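Long-range contacts in tailspike protein (Siphovirus 9NA, PDB 3RIQ), which recognises Salmonella lipopolysaccharide as the receptor of the phage and, as an endorhamnosidase, probably cleaves its O-antigen chains: residues A[190-195]-A[219-224]; A[147-152]-A[167-172]; A[353-358]-A[379-384]. One frame throughout, in Å; residues are numbered along the deposited sequence.

How the contacts relate
All three contacts join parallel strands on successive turns of a right-handed beta-helix. Contacts 1 and 2 are close neighbours, with centres about 9 Å apart. The second strand of contact 2, 166-171, pairs with the first strand of contact 1, 184-194. Contact 3 lies farther along the helix, its centre about 28 Å from that of contact 1. Contact 1 is buried and mostly apolar. Contact 2 is partly buried, with a mostly apolar inner face and a mixed outer one with a polar cluster. Contact 3 is buried too, but a second subunit helps to cover it. Charged groups dominate its outer face, whereas contacts 1 and 2 touch no other chain.

Contact 1: residues A[190-195]-A[219-224]; sequences GITFEN and AVLFIR
I223 leans from its strand onto the backbone and side chains of the strand 192-194. Its CB lies 3.5 Å from the carbonyl oxygen F193 O and 4.0 Å from E194 CA. At CB the chain divides. CG2 goes toward the end of the segment, where it meets N195 N at 3.9 Å. CG1 stands anti to the carbonyl carbon (chi1 -69°) and carries the other branch back. The branch ends at CD1, which touches T192 CG2 at 4.0 Å and also approaches E194 CG. Beside it, L221 lies next to T192, and both side chains point the same way. L221 CD2 packs on the methyl of T192.

These two strands belong to successive rungs of the right-handed parallel beta-helix. One coil of the chain separates them, and the residues pair in register from I191 with V220 to E194 with I223. The opposite face of the pair carries I191, F193, V220 and F222, and it points into the helix interior. There I191, F193 and V220 also pack on V207 of the strand 206-208.

On that inner face the side chains of F193 and F222 lie side by side, and their rings meet obliquely, with planes 38° apart. F193 CD2 and F222 CE1 approach to 3.5 Å. The next atom of the F193 ring, CE2, reaches V220 CG1 at 4.1 Å.

Five backbone hydrogen bonds tie the strands. Donors and acceptors come from both sides, from I191 N to A219 O at one end to N195 N to I223 O at the other. At N195 the strands give way to loop. R224 CD passes N195 O at 3.6 Å, and the guanidinium of R224 goes on to T199 O and a cation-pi contact with W201.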
ATOM      1  N   GLY A 190      -5.360 -25.766   5.067  1.00 12.32           N
ATOM      2  CA  GLY A 190      -6.726 -25.348   5.470  1.00 12.19           C
ATOM      3  C   GLY A 190      -7.761 -25.484   4.357  1.00 12.13           C
ATOM      4  O   GLY A 190      -8.794 -26.171   4.520  1.00 12.51           O
ATOM      5  N   ILE A 191      -7.479 -24.850   3.220  1.00 11.64           N
ATOM      6  CA  ILE A 191      -8.336 -24.958   2.051  1.00 11.21           C
ATOM      7  C   ILE A 191      -7.469 -25.386   0.898  1.00 11.44           C
ATOM      8  O   ILE A 191      -6.445 -24.726   0.624  1.00 12.41           O
ATOM      9  CB  ILE A 191      -8.965 -23.585   1.681  1.00 10.38           C
ATOM     10  CG1 ILE A 191      -9.783 -22.981   2.841  1.00 14.42           C
ATOM     11  CG2 ILE A 191      -9.805 -23.726   0.388  1.00 12.82           C
ATOM     12  CD1 ILE A 191     -10.945 -23.672   3.202  1.00 17.95           C
ATOM     13  N   THR A 192      -7.858 -26.439   0.190  1.00 11.93           N
ATOM     14  CA  THR A 192      -7.065 -26.912  -0.948  1.00 11.48           C
ATOM     15  C   THR A 192      -7.919 -26.994  -2.191  1.00 11.65           C
ATOM     16  O   THR A 192      -9.014 -27.559  -2.148  1.00 12.51           O
ATOM     17  CB  THR A 192      -6.505 -28.347  -0.681  1.00 11.10           C
ATOM     18  OG1 THR A 192      -5.704 -28.365   0.495  1.00 13.21           O
ATOM     19  CG2 THR A 192      -5.690 -28.877  -1.883  1.00 12.59           C
ATOM     20  N   PHE A 193      -7.408 -26.472  -3.311  1.00 11.39           N
ATOM     21  CA  PHE A 193      -8.076 -26.626  -4.613  1.00 11.30           C
ATOM     22  C   PHE A 193      -7.249 -27.612  -5.424  1.00 12.58           C
ATOM     23  O   PHE A 193      -6.152 -27.275  -5.924  1.00 12.57           O
ATOM     24  CB  PHE A 193      -8.245 -25.280  -5.318  1.00 11.77           C
ATOM     25  CG  PHE A 193      -8.980 -24.274  -4.493  1.00 10.38           C
ATOM     26  CD1 PHE A 193     -10.354 -24.436  -4.261  1.00 11.53           C
ATOM     27  CD2 PHE A 193      -8.308 -23.170  -3.935  1.00 11.71           C
ATOM     28  CE1 PHE A 193     -11.074 -23.525  -3.492  1.00 10.52           C
ATOM     29  CE2 PHE A 193      -9.036 -22.224  -3.169  1.00 11.81           C
ATOM     30  CZ  PHE A 193     -10.411 -22.413  -2.957  1.00 10.65           C
ATOM     31  N   GLU A 194      -7.727 -28.865  -5.480  1.00 12.00           N
ATOM     32  CA  GLU A 194      -6.954 -29.987  -6.029  1.00 13.25           C
ATOM     33  C   GLU A 194      -7.466 -30.340  -7.421  1.00 13.45           C
ATOM     34  O   GLU A 194      -8.530 -30.968  -7.531  1.00 13.56           O
ATOM     35  CB  GLU A 194      -7.135 -31.185  -5.090  1.00 13.40           C
ATOM     36  CG  GLU A 194      -6.392 -32.437  -5.504  1.00 15.75           C
ATOM     37  CD  GLU A 194      -6.794 -33.618  -4.655  1.00 16.61           C
ATOM     38  OE1 GLU A 194      -7.969 -33.830  -4.432  1.00 15.56           O
ATOM     39  OE2 GLU A 194      -5.929 -34.356  -4.192  1.00 21.03           O
ATOM     40  N   ASN A 195      -6.738 -29.940  -8.478  1.00 12.02           N
ATOM     41  CA  ASN A 195      -7.222 -30.132  -9.859  1.00 12.79           C
ATOM     42  C   ASN A 195      -6.306 -30.956 -10.763  1.00 12.93           C
ATOM     43  O   ASN A 195      -6.446 -30.930 -11.972  1.00 13.80           O
ATOM     44  CB  ASN A 195      -7.567 -28.777 -10.513  1.00 12.35           C
ATOM     45  CG  ASN A 195      -8.731 -28.078  -9.820  1.00 13.28           C
ATOM     46  OD1 ASN A 195      -8.566 -27.520  -8.753  1.00 13.67           O
ATOM     47  ND2 ASN A 195      -9.900 -28.156 -10.395  1.00 11.41           N
ATOM     48  N   ALA A 219      -1.981 -22.536   4.583  1.00 11.32           N
ATOM     49  CA  ALA A 219      -3.360 -22.148   4.879  1.00 11.28           C
ATOM     50  C   ALA A 219      -4.272 -22.374   3.667  1.00 11.03           C
ATOM     51  O   ALA A 219      -5.407 -22.888   3.809  1.00 11.57           O
ATOM     52  CB  ALA A 219      -3.455 -20.716   5.365  1.00 11.03           C
ATOM     53  N   VAL A 220      -3.787 -21.998   2.482  1.00 11.37           N
ATOM     54  CA  VAL A 220      -4.487 -22.276   1.225  1.00 10.53           C
ATOM     55  C   VAL A 220      -3.476 -22.875   0.291  1.00 10.82           C
ATOM     56  O   VAL A 220      -2.338 -22.377   0.206  1.00 11.43           O
ATOM     57  CB  VAL A 220      -5.112 -20.996   0.587  1.00 10.34           C
ATOM     58  CG1 VAL A 220      -5.945 -21.385  -0.628  1.00 12.26           C
ATOM     59  CG2 VAL A 220      -5.956 -20.205   1.615  1.00 12.32           C
ATOM     60  N   LEU A 221      -3.890 -23.940  -0.426  1.00 11.13           N
ATOM     61  CA  LEU A 221      -2.998 -24.676  -1.327  1.00 10.84           C
ATOM     62  C   LEU A 221      -3.661 -24.848  -2.697  1.00 11.32           C
ATOM     63  O   LEU A 221      -4.839 -25.266  -2.779  1.00 12.17           O
ATOM     64  CB  LEU A 221      -2.693 -26.053  -0.715  1.00 11.25           C
ATOM     65  CG  LEU A 221      -1.840 -26.988  -1.589  1.00 11.27           C
ATOM     66  CD1 LEU A 221      -0.429 -26.443  -1.713  1.00 13.74           C
ATOM     67  CD2 LEU A 221      -1.810 -28.361  -0.993  1.00 13.34           C
ATOM     68  N   PHE A 222      -2.944 -24.469  -3.752  1.00 11.06           N
ATOM     69  CA  PHE A 222      -3.416 -24.601  -5.157  1.00 11.02           C
ATOM     70  C   PHE A 222      -2.660 -25.704  -5.905  1.00 11.70           C
ATOM     71  O   PHE A 222      -1.426 -25.758  -5.843  1.00 12.13           O
ATOM     72  CB  PHE A 222      -3.223 -23.292  -5.930  1.00 10.78           C
ATOM     73  CG  PHE A 222      -4.078 -22.164  -5.418  1.00 10.25           C
ATOM     74  CD1 PHE A 222      -5.341 -21.915  -5.960  1.00 12.14           C
ATOM     75  CD2 PHE A 222      -3.665 -21.401  -4.321  1.00 11.11           C
ATOM     76  CE1 PHE A 222      -6.165 -20.898  -5.455  1.00 11.97           C
ATOM     77  CE2 PHE A 222      -4.489 -20.378  -3.822  1.00 12.78           C
ATOM     78  CZ  PHE A 222      -5.731 -20.142  -4.374  1.00 12.33           C
ATOM     79  N   ILE A 223      -3.417 -26.586  -6.576  1.00 11.74           N
ATOM     80  CA  ILE A 223      -2.862 -27.659  -7.391  1.00 11.77           C
ATOM     81  C   ILE A 223      -3.494 -27.602  -8.782  1.00 12.20           C
ATOM     82  O   ILE A 223      -4.721 -27.752  -8.913  1.00 11.18           O
ATOM     83  CB  ILE A 223      -3.176 -29.032  -6.711  1.00 12.19           C
ATOM     84  CG1 ILE A 223      -2.378 -29.166  -5.421  1.00 12.08           C
ATOM     85  CG2 ILE A 223      -2.924 -30.225  -7.671  1.00 12.43           C
ATOM     86  CD1 ILE A 223      -2.923 -30.266  -4.449  1.00 13.94           C
ATOM     87  N   ARG A 224      -2.665 -27.356  -9.803  1.00 10.80           N
ATOM     88  CA  ARG A 224      -3.127 -27.290 -11.213  1.00 11.44           C
ATOM     89  C   ARG A 224      -4.300 -26.317 -11.391  1.00 11.65           C
ATOM     90  O   ARG A 224      -5.352 -26.670 -11.985  1.00 11.25           O
ATOM     91  CB  ARG A 224      -3.451 -28.694 -11.815  1.00 12.57           C
ATOM     92  CG  ARG A 224      -3.368 -28.691 -13.333  1.00 11.75           C
ATOM     93  CD  ARG A 224      -3.600 -30.108 -13.939  1.00 12.80           C
ATOM     94  NE  ARG A 224      -3.569 -30.010 -15.417  1.00 12.11           N
ATOM     95  CZ  ARG A 224      -2.459 -30.032 -16.159  1.00 12.62           C
ATOM     96  NH1 ARG A 224      -1.260 -30.224 -15.599  1.00 13.45           N
ATOM     97  NH2 ARG A 224      -2.543 -29.928 -17.496  1.00 14.67           N
TER

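Contact 2: residues A[147-152]-A[167-172]; sequences TLRVNS and GYLFTL
The guanidinium of R149 meets T171 with its edge. T171 OG1 lies in the guanidinium plane and accepts a hydrogen bond from R149 NE, 2.9 Å long and nearly straight at 170°. L169 CD2 comes to the same group obliquely, 3.6 Å from R149 NE. The ring of Y168 is also met at its edge, by L148 CD2, which lies 3.9 Å from Y168 CD1. V150 approaches the F170 ring obliquely, with V150 CB 3.7 Å from F170 CD1. F158, from another strand, packs edge-to-face with that ring.

R149 reaches T171 because its chain is extended. CG is anti to the backbone N (chi1 -172°), and the next bonds stay extended to NE. On the way the chain runs beside L169, pointing the same way. The far end of R149 has a second partner: NH2 forms a salt bridge with E194 OE1. T171 OG1 is hydrogen-bonded to the same oxygen, so the carboxylate of E194 joins both residues from the next strand.

The two strands lie in consecutive rungs of a parallel beta-helix, with strand axes 19° apart. L148, V150, Y168 and F170 point into its interior, where L148 and Y168 also touch M85. T147, R149, N151, L169 and T171 are on the outer face. There T147 CG2 packs on L169 CB at 3.9 Å, and N151 ND2 comes within 3.5 Å of T171 CB. The other end of the N151 amide, OD1, accepts from N72 ND2.

Five backbone hydrogen bonds hold the strands in register. The shortest is 2.7 Å, from L169 N to L148 O. The last, from S152 N to T171 O, lies where the strands end, and beyond it S152 OG rests 3.7 Å from L172 CB.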
ATOM      1  N   THR A 147     -11.949 -33.873   7.376  1.00 12.71           N
ATOM      2  CA  THR A 147     -11.866 -33.194   6.074  1.00 12.98           C
ATOM      3  C   THR A 147     -13.161 -33.346   5.299  1.00 12.91           C
ATOM      4  O   THR A 147     -13.660 -34.479   5.100  1.00 13.26           O
ATOM      5  CB  THR A 147     -10.689 -33.796   5.253  1.00 14.59           C
ATOM      6  OG1 THR A 147      -9.493 -33.675   6.033  1.00 15.55           O
ATOM      7  CG2 THR A 147     -10.485 -33.070   3.935  1.00 15.08           C
ATOM      8  N   LEU A 148     -13.684 -32.215   4.827  1.00 11.71           N
ATOM      9  CA  LEU A 148     -14.794 -32.219   3.863  1.00 11.81           C
ATOM     10  C   LEU A 148     -14.160 -32.239   2.481  1.00 11.36           C
ATOM     11  O   LEU A 148     -13.369 -31.353   2.157  1.00 13.78           O
ATOM     12  CB  LEU A 148     -15.633 -30.923   4.021  1.00 11.71           C
ATOM     13  CG  LEU A 148     -16.967 -30.974   3.221  1.00 10.89           C
ATOM     14  CD1 LEU A 148     -17.926 -32.047   3.797  1.00 12.28           C
ATOM     15  CD2 LEU A 148     -17.600 -29.583   3.175  1.00 12.27           C
ATOM     16  N   ARG A 149     -14.534 -33.217   1.653  1.00 12.17           N
ATOM     17  CA  ARG A 149     -14.067 -33.278   0.273  1.00 10.76           C
ATOM     18  C   ARG A 149     -15.263 -33.049  -0.634  1.00 11.55           C
ATOM     19  O   ARG A 149     -16.186 -33.893  -0.692  1.00 12.47           O
ATOM     20  CB  ARG A 149     -13.414 -34.625  -0.022  1.00 11.95           C
ATOM     21  CG  ARG A 149     -12.728 -34.673  -1.395  1.00 12.35           C
ATOM     22  CD  ARG A 149     -12.087 -36.009  -1.676  1.00 13.51           C
ATOM     23  NE  ARG A 149     -10.993 -35.827  -2.638  1.00 13.52           N
ATOM     24  CZ  ARG A 149     -10.090 -36.760  -2.922  1.00 14.32           C
ATOM     25  NH1 ARG A 149     -10.217 -37.985  -2.391  1.00 16.06           N
ATOM     26  NH2 ARG A 149      -9.077 -36.482  -3.748  1.00 14.97           N
ATOM     27  N   VAL A 150     -15.262 -31.908  -1.326  1.00 11.09           N
ATOM     28  CA  VAL A 150     -16.327 -31.552  -2.277  1.00 11.81           C
ATOM     29  C   VAL A 150     -15.805 -31.941  -3.661  1.00 11.18           C
ATOM     30  O   VAL A 150     -14.776 -31.405  -4.099  1.00 12.36           O
ATOM     31  CB  VAL A 150     -16.660 -30.060  -2.192  1.00 10.72           C
ATOM     32  CG1 VAL A 150     -17.626 -29.646  -3.294  1.00 13.40           C
ATOM     33  CG2 VAL A 150     -17.201 -29.706  -0.814  1.00 13.63           C
ATOM     34  N   ASN A 151     -16.483 -32.886  -4.324  1.00 11.81           N
ATOM     35  CA  ASN A 151     -15.981 -33.430  -5.583  1.00 12.63           C
ATOM     36  C   ASN A 151     -16.741 -32.915  -6.797  1.00 12.96           C
ATOM     37  O   ASN A 151     -17.982 -32.974  -6.836  1.00 13.89           O
ATOM     38  CB  ASN A 151     -16.118 -34.955  -5.536  1.00 12.34           C
ATOM     39  CG  ASN A 151     -15.286 -35.605  -4.408  1.00 13.47           C
ATOM     40  OD1 ASN A 151     -15.809 -36.371  -3.551  1.00 16.26           O
ATOM     41  ND2 ASN A 151     -14.023 -35.318  -4.407  1.00 11.97           N
ATOM     42  N   SER A 152     -15.999 -32.428  -7.786  1.00 12.36           N
ATOM     43  CA  SER A 152     -16.529 -32.045  -9.102  1.00 12.82           C
ATOM     44  C   SER A 152     -17.765 -31.156  -8.976  1.00 13.37           C
ATOM     45  O   SER A 152     -18.826 -31.472  -9.518  1.00 14.41           O
ATOM     46  CB  SER A 152     -16.833 -33.293  -9.933  1.00 13.32           C
ATOM     47  OG  SER A 152     -15.614 -33.953 -10.209  1.00 15.49           O
ATOM     48  N   GLY A 167     -10.518 -29.389   7.878  1.00 11.38           N
ATOM     49  CA  GLY A 167     -10.287 -28.561   6.697  1.00 10.80           C
ATOM     50  C   GLY A 167     -11.170 -28.933   5.545  1.00 11.45           C
ATOM     51  O   GLY A 167     -12.035 -29.820   5.667  1.00 12.01           O
ATOM     52  N   TYR A 168     -10.916 -28.282   4.417  1.00 11.08           N
ATOM     53  CA  TYR A 168     -11.779 -28.343   3.248  1.00 10.54           C
ATOM     54  C   TYR A 168     -10.942 -28.643   2.028  1.00 11.59           C
ATOM     55  O   TYR A 168      -9.972 -27.917   1.710  1.00 12.34           O
ATOM     56  CB  TYR A 168     -12.548 -27.018   3.040  1.00 10.45           C
ATOM     57  CG  TYR A 168     -13.462 -26.735   4.217  1.00 11.20           C
ATOM     58  CD1 TYR A 168     -14.812 -27.102   4.186  1.00 10.21           C
ATOM     59  CD2 TYR A 168     -12.968 -26.119   5.379  1.00 11.99           C
ATOM     60  CE1 TYR A 168     -15.632 -26.868   5.280  1.00 10.39           C
ATOM     61  CE2 TYR A 168     -13.776 -25.889   6.473  1.00 11.43           C
ATOM     62  CZ  TYR A 168     -15.106 -26.275   6.429  1.00 11.08           C
ATOM     63  OH  TYR A 168     -15.926 -26.024   7.501  1.00 11.68           O
ATOM     64  N   LEU A 169     -11.347 -29.701   1.322  1.00 11.87           N
ATOM     65  CA  LEU A 169     -10.640 -30.153   0.095  1.00 11.30           C
ATOM     66  C   LEU A 169     -11.621 -30.092  -1.084  1.00 11.58           C
ATOM     67  O   LEU A 169     -12.650 -30.784  -1.055  1.00 13.01           O
ATOM     68  CB  LEU A 169     -10.095 -31.565   0.317  1.00 11.67           C
ATOM     69  CG  LEU A 169      -9.546 -32.308  -0.911  1.00 10.97           C
ATOM     70  CD1 LEU A 169      -8.340 -31.594  -1.445  1.00 12.45           C
ATOM     71  CD2 LEU A 169      -9.162 -33.674  -0.446  1.00 13.31           C
ATOM     72  N   PHE A 170     -11.301 -29.311  -2.107  1.00 11.56           N
ATOM     73  CA  PHE A 170     -12.147 -29.188  -3.300  1.00 10.42           C
ATOM     74  C   PHE A 170     -11.408 -29.889  -4.419  1.00 12.03           C
ATOM     75  O   PHE A 170     -10.306 -29.446  -4.829  1.00 13.06           O
ATOM     76  CB  PHE A 170     -12.385 -27.702  -3.639  1.00 10.84           C
ATOM     77  CG  PHE A 170     -13.177 -27.001  -2.597  1.00 10.11           C
ATOM     78  CD1 PHE A 170     -14.570 -27.054  -2.641  1.00 10.85           C
ATOM     79  CD2 PHE A 170     -12.550 -26.306  -1.553  1.00 10.54           C
ATOM     80  CE1 PHE A 170     -15.360 -26.406  -1.644  1.00 11.82           C
ATOM     81  CE2 PHE A 170     -13.319 -25.655  -0.563  1.00 12.11           C
ATOM     82  CZ  PHE A 170     -14.720 -25.737  -0.589  1.00 11.37           C
ATOM     83  N   THR A 171     -12.011 -30.963  -4.912  1.00 11.85           N
ATOM     84  CA  THR A 171     -11.392 -31.831  -5.942  1.00 11.91           C
ATOM     85  C   THR A 171     -12.090 -31.627  -7.273  1.00 12.81           C
ATOM     86  O   THR A 171     -13.291 -31.865  -7.367  1.00 11.88           O
ATOM     87  CB  THR A 171     -11.424 -33.302  -5.496  1.00 12.38           C
ATOM     88  OG1 THR A 171     -10.654 -33.419  -4.289  1.00 12.58           O
ATOM     89  CG2 THR A 171     -10.830 -34.257  -6.566  1.00 13.12           C
ATOM     90  N   LEU A 172     -11.336 -31.220  -8.301  1.00 11.27           N
ATOM     91  CA  LEU A 172     -11.896 -30.978  -9.660  1.00 12.03           C
ATOM     92  C   LEU A 172     -13.054 -29.963  -9.638  1.00 12.14           C
ATOM     93  O   LEU A 172     -14.080 -30.138 -10.341  1.00 13.32           O
ATOM     94  CB  LEU A 172     -12.318 -32.280 -10.395  1.00 11.58           C
ATOM     95  CG  LEU A 172     -11.167 -33.234 -10.765  1.00 11.98           C
ATOM     96  CD1 LEU A 172     -11.755 -34.482 -11.449  1.00 13.30           C
ATOM     97  CD2 LEU A 172     -10.182 -32.559 -11.719  1.00 13.75           C
TER

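Contact 3: residues A[353-358]-A[379-384]; sequences NNDITN and GSRLRG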
ATOM      1  N   ASN A 353      13.194 -12.334 -14.887  1.00 13.61           N
ATOM      2  CA  ASN A 353      12.301 -11.508 -15.687  1.00 13.27           C
ATOM      3  C   ASN A 353      10.997 -11.226 -14.934  1.00 13.75           C
ATOM      4  O   ASN A 353       9.913 -11.295 -15.495  1.00 14.58           O
ATOM      5  CB  ASN A 353      12.056 -12.183 -17.057  1.00 13.98           C
ATOM      6  CG  ASN A 353      11.220 -11.335 -18.003  1.00 12.99           C
ATOM      7  OD1 ASN A 353      11.306 -10.104 -17.993  1.00 14.17           O
ATOM      8  ND2 ASN A 353      10.388 -11.998 -18.822  1.00 15.70           N
ATOM      9  N   ASN A 354      11.139 -10.846 -13.659  1.00 12.89           N
ATOM     10  CA  ASN A 354      10.011 -10.380 -12.842  1.00 12.97           C
ATOM     11  C   ASN A 354      10.154  -8.907 -12.519  1.00 12.69           C
ATOM     12  O   ASN A 354      11.255  -8.352 -12.526  1.00 13.59           O
ATOM     13  CB  ASN A 354       9.917 -11.215 -11.541  1.00 13.19           C
ATOM     14  CG  ASN A 354       9.622 -12.681 -11.822  1.00 11.98           C
ATOM     15  OD1 ASN A 354       8.647 -12.991 -12.500  1.00 12.35           O
ATOM     16  ND2 ASN A 354      10.481 -13.574 -11.340  1.00 13.97           N
ATOM     17  N   ASP A 355       9.012  -8.300 -12.211  1.00 12.14           N
ATOM     18  CA  ASP A 355       8.938  -6.888 -11.867  1.00 11.90           C
ATOM     19  C   ASP A 355       8.571  -6.747 -10.402  1.00 11.69           C
ATOM     20  O   ASP A 355       7.509  -7.203  -9.987  1.00 12.67           O
ATOM     21  CB  ASP A 355       7.916  -6.200 -12.760  1.00 13.55           C
ATOM     22  CG  ASP A 355       8.455  -5.983 -14.138  1.00 13.67           C
ATOM     23  OD1 ASP A 355       9.287  -5.076 -14.304  1.00 14.44           O
ATOM     24  OD2 ASP A 355       8.075  -6.711 -15.062  1.00 15.72           O
ATOM     25  N   ILE A 356       9.480  -6.139  -9.644  1.00 12.40           N
ATOM     26  CA  ILE A 356       9.463  -6.163  -8.176  1.00 12.79           C
ATOM     27  C   ILE A 356       9.549  -4.753  -7.651  1.00 13.44           C
ATOM     28  O   ILE A 356      10.531  -4.064  -7.922  1.00 14.26           O
ATOM     29  CB  ILE A 356      10.694  -6.954  -7.644  1.00 13.54           C
ATOM     30  CG1 ILE A 356      10.725  -8.383  -8.193  1.00 14.50           C
ATOM     31  CG2 ILE A 356      10.730  -7.001  -6.121  1.00 15.20           C
ATOM     32  CD1 ILE A 356      12.019  -9.124  -7.925  1.00 14.95           C
ATOM     33  N   THR A 357       8.542  -4.330  -6.901  1.00 12.55           N
ATOM     34  CA  THR A 357       8.508  -2.960  -6.393  1.00 12.59           C
ATOM     35  C   THR A 357       8.074  -2.863  -4.957  1.00 11.67           C
ATOM     36  O   THR A 357       7.302  -3.670  -4.491  1.00 12.60           O
ATOM     37  CB  THR A 357       7.558  -2.042  -7.236  1.00 11.31           C
ATOM     38  OG1 THR A 357       6.241  -2.598  -7.295  1.00 13.43           O
ATOM     39  CG2 THR A 357       8.069  -1.861  -8.663  1.00 13.32           C
ATOM     40  N   ASN A 358       8.614  -1.862  -4.258  1.00 11.59           N
ATOM     41  CA  ASN A 358       8.158  -1.525  -2.893  1.00 12.09           C
ATOM     42  C   ASN A 358       8.307  -2.667  -1.906  1.00 11.73           C
ATOM     43  O   ASN A 358       7.350  -3.106  -1.257  1.00 12.71           O
ATOM     44  CB  ASN A 358       6.741  -0.944  -2.960  1.00 12.35           C
ATOM     45  CG  ASN A 358       6.723   0.364  -3.723  1.00 14.90           C
ATOM     46  OD1 ASN A 358       7.486   1.279  -3.386  1.00 17.56           O
ATOM     47  ND2 ASN A 358       5.950   0.433  -4.784  1.00 15.07           N
ATOM     48  N   GLY A 379      17.293 -12.363 -13.991  1.00 17.21           N
ATOM     49  CA  GLY A 379      17.354 -10.959 -14.381  1.00 16.39           C
ATOM     50  C   GLY A 379      16.043 -10.273 -14.091  1.00 15.86           C
ATOM     51  O   GLY A 379      15.178 -10.153 -14.987  1.00 16.26           O
ATOM     52  N   SER A 380      15.900  -9.803 -12.851  1.00 14.70           N
ATOM     53  CA  SER A 380      14.671  -9.118 -12.444  1.00 14.17           C
ATOM     54  C   SER A 380      14.891  -7.602 -12.345  1.00 13.71           C
ATOM     55  O   SER A 380      16.029  -7.114 -12.472  1.00 15.18           O
ATOM     56  CB  SER A 380      14.101  -9.713 -11.146  1.00 13.97           C
ATOM     57  OG  SER A 380      13.596 -11.006 -11.453  1.00 15.33           O
ATOM     58  N   ARG A 381      13.793  -6.853 -12.163  1.00 14.02           N
ATOM     59  CA  ARG A 381      13.890  -5.385 -12.134  1.00 13.62           C
ATOM     60  C   ARG A 381      13.291  -4.951 -10.797  1.00 13.57           C
ATOM     61  O   ARG A 381      12.102  -5.204 -10.544  1.00 15.18           O
ATOM     62  CB  ARG A 381      13.089  -4.771 -13.300  1.00 13.98           C
ATOM     63  CG  ARG A 381      13.680  -5.131 -14.672  1.00 15.26           C
ATOM     64  CD  ARG A 381      12.689  -4.967 -15.830  1.00 17.28           C
ATOM     65  NE  ARG A 381      11.599  -5.946 -15.763  1.00 14.41           N
ATOM     66  CZ  ARG A 381      11.612  -7.195 -16.261  1.00 14.76           C
ATOM     67  NH1 ARG A 381      12.690  -7.662 -16.885  1.00 16.96           N
ATOM     68  NH2 ARG A 381      10.516  -7.977 -16.139  1.00 16.34           N
ATOM     69  N   LEU A 382      14.099  -4.311  -9.953  1.00 13.21           N
ATOM     70  CA  LEU A 382      13.682  -3.949  -8.588  1.00 14.45           C
ATOM     71  C   LEU A 382      13.638  -2.445  -8.452  1.00 14.44           C
ATOM     72  O   LEU A 382      14.624  -1.766  -8.840  1.00 14.98           O
ATOM     73  CB  LEU A 382      14.671  -4.487  -7.550  1.00 13.97           C
ATOM     74  CG  LEU A 382      14.760  -6.010  -7.370  1.00 15.37           C
ATOM     75  CD1 LEU A 382      15.417  -6.669  -8.563  1.00 18.32           C
ATOM     76  CD2 LEU A 382      15.536  -6.337  -6.109  1.00 19.23           C
ATOM     77  N   ARG A 383      12.532  -1.920  -7.910  1.00 13.76           N
ATOM     78  CA  ARG A 383      12.389  -0.450  -7.742  1.00 14.02           C
ATOM     79  C   ARG A 383      11.763  -0.188  -6.387  1.00 13.42           C
ATOM     80  O   ARG A 383      10.653  -0.660  -6.132  1.00 14.20           O
ATOM     81  CB  ARG A 383      11.547   0.229  -8.835  1.00 14.33           C
ATOM     82  CG  ARG A 383      11.931  -0.035 -10.285  1.00 16.84           C
ATOM     83  CD  ARG A 383      11.044  -1.052 -10.876  1.00 19.91           C
ATOM     84  NE  ARG A 383      11.187  -1.286 -12.318  1.00 17.48           N
ATOM     85  CZ  ARG A 383      10.492  -2.236 -12.957  1.00 15.26           C
ATOM     86  NH1 ARG A 383       9.623  -3.001 -12.280  1.00 17.87           N
ATOM     87  NH2 ARG A 383      10.675  -2.440 -14.252  1.00 17.86           N
ATOM     88  N   GLY A 384      12.440   0.579  -5.541  1.00 13.29           N
ATOM     89  CA  GLY A 384      11.880   0.929  -4.256  1.00 12.85           C
ATOM     90  C   GLY A 384      12.114  -0.191  -3.270  1.00 13.19           C
ATOM     91  O   GLY A 384      11.228  -1.004  -3.023  1.00 14.05           O
TER
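D355 is held by two arginines of the neighbouring strand, R381 and R383. R381 grips the carboxylate side-on: R381 NE bonds to D355 OD1 at 2.9 Å, and R381 NH2 to D355 OD2 at 3.0 Å. Both donors come from above the carboxylate plane, and the two flat groups are 49° apart. R383 comes end-on instead, nearly coplanar with the carboxylate. R383 NH1 bonds to D355 OD1 at 2.9 Å, on the anti lone pair, and its NH2 to the same oxygen. D355 OD1 thus accepts three bonds.

A bend at chi3 (-68°) turns R381 NE toward D355. The far edge of R381 is fixed by N353, whose OD1 takes one bond from R381 NH2 (2.9 Å) and one from R381 NH1 (3.0 Å). The carbonyl oxygen N354 O lies over one face of this guanidinium, 3.5 Å above its plane. R383 is bent at chi2, and R383 CD packs on T357 CG2 at 3.8 Å.

Farther out, a second subunit packs against part of this face. H388 of that subunit bonds to R383 NE, and Y340 of that subunit packs on D355 and R383. The inner face is apolar: I356 and L382 lie side by side and touch C376 in the core of the beta-helix. Backbone bonds of the parallel strands, such as R383 N to I356 O, set the register.

Two guanidinium groups share one carboxylate, so an excess of positive charge probably remains. The oxygens N353 OD1 and N354 O may offset part of it at this subunit interface.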